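Local coordinates for protein myosin regulatory light chain (Physarum polycephalum, PDB 2BL0) that binds a calcium ion in an EF-hand loop and serves as a light chain of a myosin II regulatory domain, at residues P67-T70 / P71-S75; F60-V63 / Y64-I68; I7-C10 / F11-D15; A41-N44 / T45-Q49. All coordinates share one frame; numbering follows the deposited sequence.

Contact 1. Residues P67-T70 / P71-S75; sequences PIKT and PTEQS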
# COMPACT_ATOMS: atom_id res chain seq x y z
N PRO B 67 15.92 -20.30 3.76
CA PRO B 67 15.01 -21.26 3.10
C PRO B 67 13.84 -21.76 3.92
O PRO B 67 13.49 -22.94 3.86
CB PRO B 67 15.94 -22.44 2.76
CG PRO B 67 17.28 -22.03 3.10
CD PRO B 67 17.19 -20.95 4.13
N ILE B 68 13.22 -20.86 4.68
CA ILE B 68 12.00 -21.18 5.39
C ILE B 68 10.97 -21.58 4.33
O ILE B 68 10.87 -20.94 3.29
CB ILE B 68 11.54 -19.95 6.20
CG1 ILE B 68 12.62 -19.50 7.20
CG2 ILE B 68 10.25 -20.27 6.92
CD1 ILE B 68 12.38 -18.12 7.84
N LYS B 69 10.20 -22.64 4.59
CA LYS B 69 9.25 -23.16 3.62
C LYS B 69 8.18 -22.16 3.20
O LYS B 69 7.57 -21.50 4.04
CB LYS B 69 8.56 -24.41 4.17
CG LYS B 69 9.47 -25.63 4.32
CD LYS B 69 8.75 -26.92 4.04
CE LYS B 69 9.56 -28.13 4.46
NZ LYS B 69 8.68 -29.08 5.18
N THR B 70 7.96 -22.06 1.89
CA THR B 70 6.80 -21.39 1.33
C THR B 70 5.59 -22.33 1.36
O THR B 70 5.75 -23.52 1.60
CB THR B 70 7.07 -20.92 -0.11
OG1 THR B 70 7.37 -22.05 -0.93
CG2 THR B 70 8.31 -20.02 -0.20
N PRO B 71 4.39 -21.82 1.16
CA PRO B 71 3.20 -22.67 1.20
C PRO B 71 3.21 -23.85 0.20
O PRO B 71 2.81 -24.94 0.58
CB PRO B 71 2.06 -21.68 0.93
CG PRO B 71 2.59 -20.37 1.39
CD PRO B 71 4.03 -20.40 0.97
N THR B 72 3.68 -23.67 -1.04
CA THR B 72 3.73 -24.81 -1.96
C THR B 72 4.68 -25.91 -1.49
O THR B 72 4.46 -27.09 -1.78
CB THR B 72 4.11 -24.43 -3.41
OG1 THR B 72 5.33 -23.68 -3.40
CG2 THR B 72 3.09 -23.52 -4.02
N GLU B 73 5.73 -25.53 -0.78
CA GLU B 73 6.67 -26.51 -0.24
C GLU B 73 6.04 -27.34 0.87
O GLU B 73 6.64 -28.33 1.31
CB GLU B 73 7.92 -25.82 0.31
CG GLU B 73 8.82 -25.24 -0.75
CD GLU B 73 9.98 -24.49 -0.13
OE1 GLU B 73 11.01 -25.12 0.20
OE2 GLU B 73 9.86 -23.27 0.04
N GLN B 74 4.86 -26.94 1.35
CA GLN B 74 4.14 -27.68 2.38
C GLN B 74 2.98 -28.53 1.87
O GLN B 74 2.39 -29.28 2.63
CB GLN B 74 3.65 -26.74 3.48
CG GLN B 74 4.81 -26.04 4.19
CD GLN B 74 4.39 -24.97 5.16
OE1 GLN B 74 3.49 -24.18 4.86
NE2 GLN B 74 5.04 -24.92 6.32
N SER B 75 2.65 -28.43 0.58
CA SER B 75 1.48 -29.13 0.02
C SER B 75 1.51 -30.63 0.21
O SER B 75 0.52 -31.25 0.62
CB SER B 75 1.38 -28.85 -1.47
OG SER B 75 1.30 -27.45 -1.70
O HOH W 1 6.91 -26.91 7.25
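Two first torsions bring Thr70 and Glu73 together. The hydroxyl of Thr70 sits between its own backbone N and carbonyl carbon (chi1 60°), and Glu73 turns CG to the side of its backbone N before running out straight. The glutamate thus crosses back over the threonine, and one oxygen, OE2, takes two donors from that single residue, its N-H and its hydroxyl. Thr70 N gives OE2 an almost linear bond of 2.9 Å, arriving from above the carboxylate plane (50° out of it). The hydroxyl, Thr70 OG1, also lies 2.9 Å from Glu73 OE2 and uses the anti lone pair, the one turned away from the other carboxylate oxygen. In return Glu73 N makes a weak bond to Thr70 O. A valine in place of this threonine would probably leave OE2 with the N-H alone and the carboxylate freer to turn.

Lys69 flanks the pair with its aliphatic part: CD lies 4.0 Å from Glu73 CB and equally far from Gln74 CG. Its amine goes elsewhere, to a salt bridge with Glu77, while Gln74 OE1 accepts from Asn37. Water 1 accepts from Gln74 NE2 and, weakly, from Lys69 NZ. The chemistry is that of a local turn in the segment leading to helix 75-85, tied to Asn37 and Glu77 as well: two donors from one residue hold one carboxylate oxygen and so limit its rotation where the chain first takes up helical angles.

Contact 2. Residues F60-V63 / Y64-I68; sequences FKTV and YRKPI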
# COMPACT_ATOMS: atom_id res chain seq x y z
N PHE B 60 15.55 -8.58 9.62
CA PHE B 60 14.36 -9.14 9.01
C PHE B 60 14.69 -9.67 7.63
O PHE B 60 14.27 -10.76 7.28
CB PHE B 60 13.28 -8.08 8.92
CG PHE B 60 11.97 -8.56 8.37
CD1 PHE B 60 11.36 -9.73 8.85
CD2 PHE B 60 11.29 -7.81 7.44
CE1 PHE B 60 10.12 -10.11 8.36
CE2 PHE B 60 10.07 -8.20 6.96
CZ PHE B 60 9.48 -9.35 7.43
N LYS B 61 15.44 -8.89 6.85
CA LYS B 61 15.85 -9.32 5.50
C LYS B 61 16.64 -10.61 5.54
O LYS B 61 16.37 -11.54 4.77
CB LYS B 61 16.69 -8.23 4.83
CG LYS B 61 15.86 -7.09 4.32
CD LYS B 61 16.77 -5.97 3.79
CE LYS B 61 15.96 -4.83 3.24
NZ LYS B 61 16.82 -3.83 2.56
N THR B 62 17.62 -10.66 6.44
CA THR B 62 18.51 -11.79 6.60
C THR B 62 17.72 -13.05 6.98
O THR B 62 17.92 -14.11 6.42
CB THR B 62 19.58 -11.48 7.67
OG1 THR B 62 20.37 -10.32 7.30
CG2 THR B 62 20.58 -12.59 7.74
N VAL B 63 16.83 -12.92 7.95
CA VAL B 63 16.02 -14.03 8.42
C VAL B 63 15.09 -14.52 7.31
O VAL B 63 14.99 -15.72 7.04
CB VAL B 63 15.22 -13.65 9.67
CG1 VAL B 63 14.20 -14.75 10.03
CG2 VAL B 63 16.16 -13.44 10.83
N TYR B 64 14.44 -13.57 6.64
CA TYR B 64 13.45 -13.88 5.62
C TYR B 64 14.08 -14.57 4.43
O TYR B 64 13.45 -15.43 3.82
CB TYR B 64 12.70 -12.63 5.16
CG TYR B 64 11.71 -12.92 4.05
CD1 TYR B 64 10.45 -13.43 4.32
CD2 TYR B 64 12.05 -12.68 2.73
CE1 TYR B 64 9.55 -13.71 3.29
CE2 TYR B 64 11.17 -12.96 1.69
CZ TYR B 64 9.92 -13.47 1.98
OH TYR B 64 9.03 -13.72 0.97
N ARG B 65 15.31 -14.22 4.10
CA ARG B 65 15.95 -14.77 2.89
C ARG B 65 16.44 -16.21 3.05
O ARG B 65 16.84 -16.86 2.07
CB ARG B 65 17.08 -13.85 2.45
CG ARG B 65 16.60 -12.53 1.87
CD ARG B 65 15.78 -12.67 0.59
NE ARG B 65 15.59 -11.37 -0.05
CZ ARG B 65 14.69 -11.12 -1.00
NH1 ARG B 65 13.88 -12.09 -1.44
NH2 ARG B 65 14.60 -9.90 -1.52
N LYS B 66 16.40 -16.73 4.27
CA LYS B 66 16.70 -18.13 4.53
C LYS B 66 15.60 -19.02 3.95
O LYS B 66 14.47 -18.55 3.70
CB LYS B 66 16.84 -18.37 6.03
CG LYS B 66 17.91 -17.52 6.71
CD LYS B 66 19.25 -17.55 5.98
CE LYS B 66 20.33 -16.83 6.82
NZ LYS B 66 21.54 -16.54 6.01
N PRO B 67 15.92 -20.30 3.76
CA PRO B 67 15.01 -21.26 3.10
C PRO B 67 13.84 -21.76 3.92
O PRO B 67 13.49 -22.94 3.86
CB PRO B 67 15.94 -22.44 2.76
CG PRO B 67 17.28 -22.03 3.10
CD PRO B 67 17.19 -20.95 4.13
N ILE B 68 13.22 -20.86 4.68
CA ILE B 68 12.00 -21.18 5.39
C ILE B 68 10.97 -21.58 4.33
O ILE B 68 10.87 -20.94 3.29
CB ILE B 68 11.54 -19.95 6.20
CG1 ILE B 68 12.62 -19.50 7.20
CG2 ILE B 68 10.25 -20.27 6.92
CD1 ILE B 68 12.38 -18.12 7.84
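Val63, in the last turn of helix 57-64, meets Ile68 from the loop beyond it, where the chain has left the helix and folded the isoleucine back. Ile68 turns CG1 to the side of its backbone N (chi1 -58°) and then runs on extended, which carries CD1 to 3.6 Å from Val63 O. The same methyl lies 4.4 Å from Val63 CG1, a loose apolar touch that both residues complete on Ile46 of helix 40-50.

Lys66 lies over the carbonyl oxygens of Thr62 and Val63. A bend at its second torsion (chi2 -50°) lays the methylenes over the last turn, with CG 3.4 Å from Thr62 O and CD and CE following over the same oxygen. Arg65 is bent at the same torsion and sets CG 3.1 Å from Lys61 O. Tyr64 behaves differently: its ring swings to the side opposite its backbone N, and only CB rests on Phe60 O. The ring packs on Ile7 and Leu31 and makes a cation-pi contact with Lys36, and its hydroxyl bonds to Leu34 O and Ala2 N.

The backbone records the same ending. Tyr64 N and Arg65 N still bond to the carbonyls four residues back, but Lys66 N reaches only three back, to Val63 O at 3.3 Å. Chemically, then, Thr62 O is covered by Lys66 methylenes, while Val63 O has both the Lys66 N-H and the Ile68 methyl. Lys36 NZ gives bonds to Tyr64 O and Lys66 O; a positive charge there would probably suit the negative end of the helix dipole.

Contact 3. Residues I7-C10 / F11-D15; sequences IQEC and FQIFD. With CA (calcium ion), chain D.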
# COMPACT_ATOMS: atom_id res chain seq x y z
N ILE B 7 9.90 -6.32 1.24
CA ILE B 7 10.34 -6.61 2.61
C ILE B 7 10.39 -5.33 3.44
O ILE B 7 9.90 -5.30 4.57
CB ILE B 7 11.72 -7.36 2.62
CG1 ILE B 7 11.58 -8.75 2.00
CG2 ILE B 7 12.21 -7.52 4.02
CD1 ILE B 7 12.90 -9.40 1.60
N GLN B 8 10.94 -4.25 2.88
CA GLN B 8 10.95 -2.97 3.60
C GLN B 8 9.54 -2.47 3.91
O GLN B 8 9.27 -2.00 5.01
CB GLN B 8 11.70 -1.91 2.79
CG GLN B 8 11.70 -0.53 3.44
CD GLN B 8 12.51 0.48 2.65
OE1 GLN B 8 13.35 1.17 3.21
NE2 GLN B 8 12.25 0.55 1.36
N GLU B 9 8.65 -2.56 2.94
CA GLU B 9 7.28 -2.11 3.08
C GLU B 9 6.59 -2.84 4.22
O GLU B 9 5.88 -2.25 5.03
CB GLU B 9 6.51 -2.37 1.78
CG GLU B 9 5.05 -1.94 1.78
CD GLU B 9 4.34 -2.23 0.47
OE1 GLU B 9 4.52 -3.33 -0.10
OE2 GLU B 9 3.61 -1.35 0.01
N CYS B 10 6.77 -4.16 4.22
CA CYS B 10 6.20 -4.98 5.26
C CYS B 10 6.73 -4.58 6.62
O CYS B 10 5.94 -4.37 7.54
CB CYS B 10 6.48 -6.46 4.98
SG CYS B 10 6.04 -7.59 6.33
N PHE B 11 8.05 -4.43 6.74
CA PHE B 11 8.66 -4.04 8.01
C PHE B 11 8.08 -2.72 8.51
O PHE B 11 7.72 -2.60 9.68
CB PHE B 11 10.18 -3.94 7.88
CG PHE B 11 10.88 -3.63 9.18
CD1 PHE B 11 11.31 -4.66 10.02
CD2 PHE B 11 11.11 -2.33 9.54
CE1 PHE B 11 11.94 -4.38 11.22
CE2 PHE B 11 11.74 -2.03 10.72
CZ PHE B 11 12.16 -3.05 11.56
N GLN B 12 7.98 -1.75 7.62
CA GLN B 12 7.48 -0.43 7.99
C GLN B 12 6.04 -0.49 8.48
O GLN B 12 5.65 0.27 9.35
CB GLN B 12 7.60 0.55 6.81
CG GLN B 12 9.03 0.84 6.46
CD GLN B 12 9.19 1.81 5.31
OE1 GLN B 12 10.20 2.50 5.24
NE2 GLN B 12 8.22 1.86 4.40
N ILE B 13 5.24 -1.40 7.92
CA ILE B 13 3.86 -1.57 8.36
C ILE B 13 3.80 -2.11 9.79
O ILE B 13 2.99 -1.65 10.58
CB ILE B 13 3.07 -2.46 7.35
CG1 ILE B 13 2.75 -1.65 6.08
CG2 ILE B 13 1.79 -2.98 7.94
CD1 ILE B 13 2.34 -2.50 4.93
N PHE B 14 4.69 -3.05 10.12
CA PHE B 14 4.80 -3.59 11.46
C PHE B 14 5.39 -2.59 12.45
O PHE B 14 5.06 -2.63 13.63
CB PHE B 14 5.61 -4.88 11.47
CG PHE B 14 4.81 -6.11 11.13
CD1 PHE B 14 4.53 -6.44 9.81
CD2 PHE B 14 4.33 -6.93 12.13
CE1 PHE B 14 3.76 -7.57 9.50
CE2 PHE B 14 3.57 -8.03 11.84
CZ PHE B 14 3.27 -8.36 10.53
N ASP B 15 6.25 -1.70 11.97
CA ASP B 15 6.94 -0.72 12.82
C ASP B 15 6.04 0.51 12.93
O ASP B 15 6.29 1.55 12.33
CB ASP B 15 8.30 -0.36 12.21
CG ASP B 15 9.09 0.62 13.05
OD1 ASP B 15 8.85 0.72 14.28
OD2 ASP B 15 10.02 1.30 12.55
CA CA D . 8.86 0.04 16.40
O HOH W 2 7.09 -1.42 16.44
O HOH W 3 9.18 -0.52 18.52
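Phe11 N bonds to Ile7 O, and the same four-residue step recurs from Gln12 to Gln8, Ile13 to Glu9 and Phe14 to Cys10, making two regular turns that close helix 4-14. On one flank Gln8 and Gln12 cross with their amides stacked, the planes 25° apart, and Gln12 OE1 lies 3.8 Å from Gln8 CG. With an alanine in place of this first glutamine, the Gln12 amide would probably lose the flat group stacked on it and be free to turn. Glu9 and Ile13 run alongside each other, with Glu9 CG 4.2 Å from Ile13 CD1; the carboxylate beyond forms a salt bridge with a basic side chain of the chain of another protein.

Cys10 swings SG to the far side from its backbone N (chi1 171°), which carries it beside Phe14. The sulfur is 4.9 Å from the centre of the Phe14 ring, approaching obliquely, while Cys10 O sits at the ring edge. One residue on, Asp15 OD1 binds calcium at 2.2 Å, alongside Asp17, Asp19, the Lys21 carbonyl and two waters. A helix leading into a loop whose first residue binds calcium is the EF-hand pattern.

Contact 4. Residues A41-N44 / T45-Q49; sequences AELN and TIKGQ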
# COMPACT_ATOMS: atom_id res chain seq x y z
N ALA B 41 8.60 -24.56 16.20
CA ALA B 41 9.96 -25.04 16.50
C ALA B 41 11.01 -24.23 15.76
O ALA B 41 12.00 -23.76 16.34
CB ALA B 41 10.10 -26.53 16.10
N GLU B 42 10.79 -24.06 14.45
CA GLU B 42 11.71 -23.34 13.60
C GLU B 42 11.81 -21.90 14.04
O GLU B 42 12.90 -21.33 14.15
CB GLU B 42 11.26 -23.43 12.15
CG GLU B 42 11.46 -24.82 11.57
CD GLU B 42 10.71 -25.08 10.27
OE1 GLU B 42 9.91 -24.22 9.82
OE2 GLU B 42 10.91 -26.20 9.72
N LEU B 43 10.66 -21.29 14.30
CA LEU B 43 10.62 -19.90 14.73
C LEU B 43 11.33 -19.74 16.05
O LEU B 43 12.02 -18.76 16.26
CB LEU B 43 9.18 -19.40 14.87
CG LEU B 43 8.96 -17.92 15.20
CD1 LEU B 43 9.71 -17.01 14.25
CD2 LEU B 43 7.48 -17.63 15.19
N ASN B 44 11.14 -20.70 16.95
CA ASN B 44 11.82 -20.63 18.24
C ASN B 44 13.32 -20.69 18.14
O ASN B 44 14.02 -19.99 18.87
CB ASN B 44 11.29 -21.69 19.16
CG ASN B 44 10.36 -21.12 20.16
OD1 ASN B 44 9.29 -20.63 19.80
ND2 ASN B 44 10.80 -21.08 21.43
N THR B 45 13.83 -21.52 17.23
CA THR B 45 15.27 -21.59 17.00
C THR B 45 15.79 -20.25 16.47
O THR B 45 16.82 -19.73 16.95
CB THR B 45 15.59 -22.72 16.03
OG1 THR B 45 15.20 -23.96 16.63
CG2 THR B 45 17.08 -22.82 15.75
N ILE B 46 15.06 -19.67 15.53
CA ILE B 46 15.44 -18.38 14.97
C ILE B 46 15.44 -17.30 16.05
O ILE B 46 16.42 -16.57 16.21
CB ILE B 46 14.52 -17.98 13.80
CG1 ILE B 46 14.69 -18.95 12.64
CG2 ILE B 46 14.88 -16.54 13.34
CD1 ILE B 46 13.57 -18.87 11.57
N LYS B 47 14.35 -17.21 16.80
CA LYS B 47 14.28 -16.24 17.91
C LYS B 47 15.43 -16.42 18.92
O LYS B 47 16.00 -15.44 19.40
CB LYS B 47 12.92 -16.34 18.61
CG LYS B 47 11.79 -15.71 17.79
CD LYS B 47 10.39 -16.04 18.29
CE LYS B 47 10.00 -15.24 19.53
NZ LYS B 47 8.83 -15.90 20.24
N GLY B 48 15.77 -17.66 19.24
CA GLY B 48 16.81 -17.92 20.22
C GLY B 48 18.15 -17.44 19.68
O GLY B 48 18.98 -16.90 20.45
N GLN B 49 18.37 -17.63 18.38
CA GLN B 49 19.62 -17.21 17.75
C GLN B 49 19.74 -15.70 17.76
O GLN B 49 20.83 -15.16 17.97
CB GLN B 49 19.77 -17.80 16.35
CG GLN B 49 20.15 -19.27 16.37
CD GLN B 49 20.38 -19.86 14.99
OE1 GLN B 49 19.95 -19.21 13.99
NE2 GLN B 49 20.99 -20.95 14.86
O HOH W 4 13.29 -24.76 18.82
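This is a one-turn contact along the surface of helix 40-50, in which residues meet their neighbours three or four places on. Backbone bonds tie Thr45, Ile46, Lys47 and Gly48 to Ala41, Glu42, Leu43 and Asn44 respectively.

Among the side chains, the main pair is Leu43 and Lys47. Leucine sends CG to the far side from its own N (chi1 -175°), and the lysine crosses it at an angle, so that Lys47 CD comes 3.9 Å from Leu43 CG. A kink at the lysine's third torsion (chi3 76°) then carries the amine off toward Glu25, with which it makes a long, weak ion pair. Beside them, Ile46 leans CG1 on its own helix, 3.3 Å from Glu42 O, and packs against Leu27 and Ile68. The Glu42 carboxylate turns back along the chain, where OE1 accepts from Thr39 N.

Thr45 works through solvent. Water 4 donates to Ala41 O at 3.0 Å and is hydrogen-bonded to Thr45 OG1 at the same distance, bridging the carbonyl to the hydroxyl over the outside of the turn. The chemistry is therefore mixed: methylenes of a charged residue serve as greasy cover for a leucine, while a carbonyl already bonded within the helix takes a second partner from water.

In the fold
Along the chain come contacts 3, 4, 2 and 1. Contact 3 closes helix 4-14 at the calcium loop, contact 4 lies on helix 40-50, and contact 2 ends helix 57-64. The centre of contact 2 is about 14 Å from that of contact 3, which it meets through Ile7, and about 12 Å from that of contact 4, met through Ile46. Contacts 3 and 4 stay about 11 Å apart at their nearest atoms. Contact 1 lies about 13 Å from contact 2, centre to centre; their shared Ile68 packs on Ile46 of contact 4. The N-terminal half, with the calcium site, is thus joined by the loop between helices 57-64 and 75-85 to the C-terminal EF-hand pair.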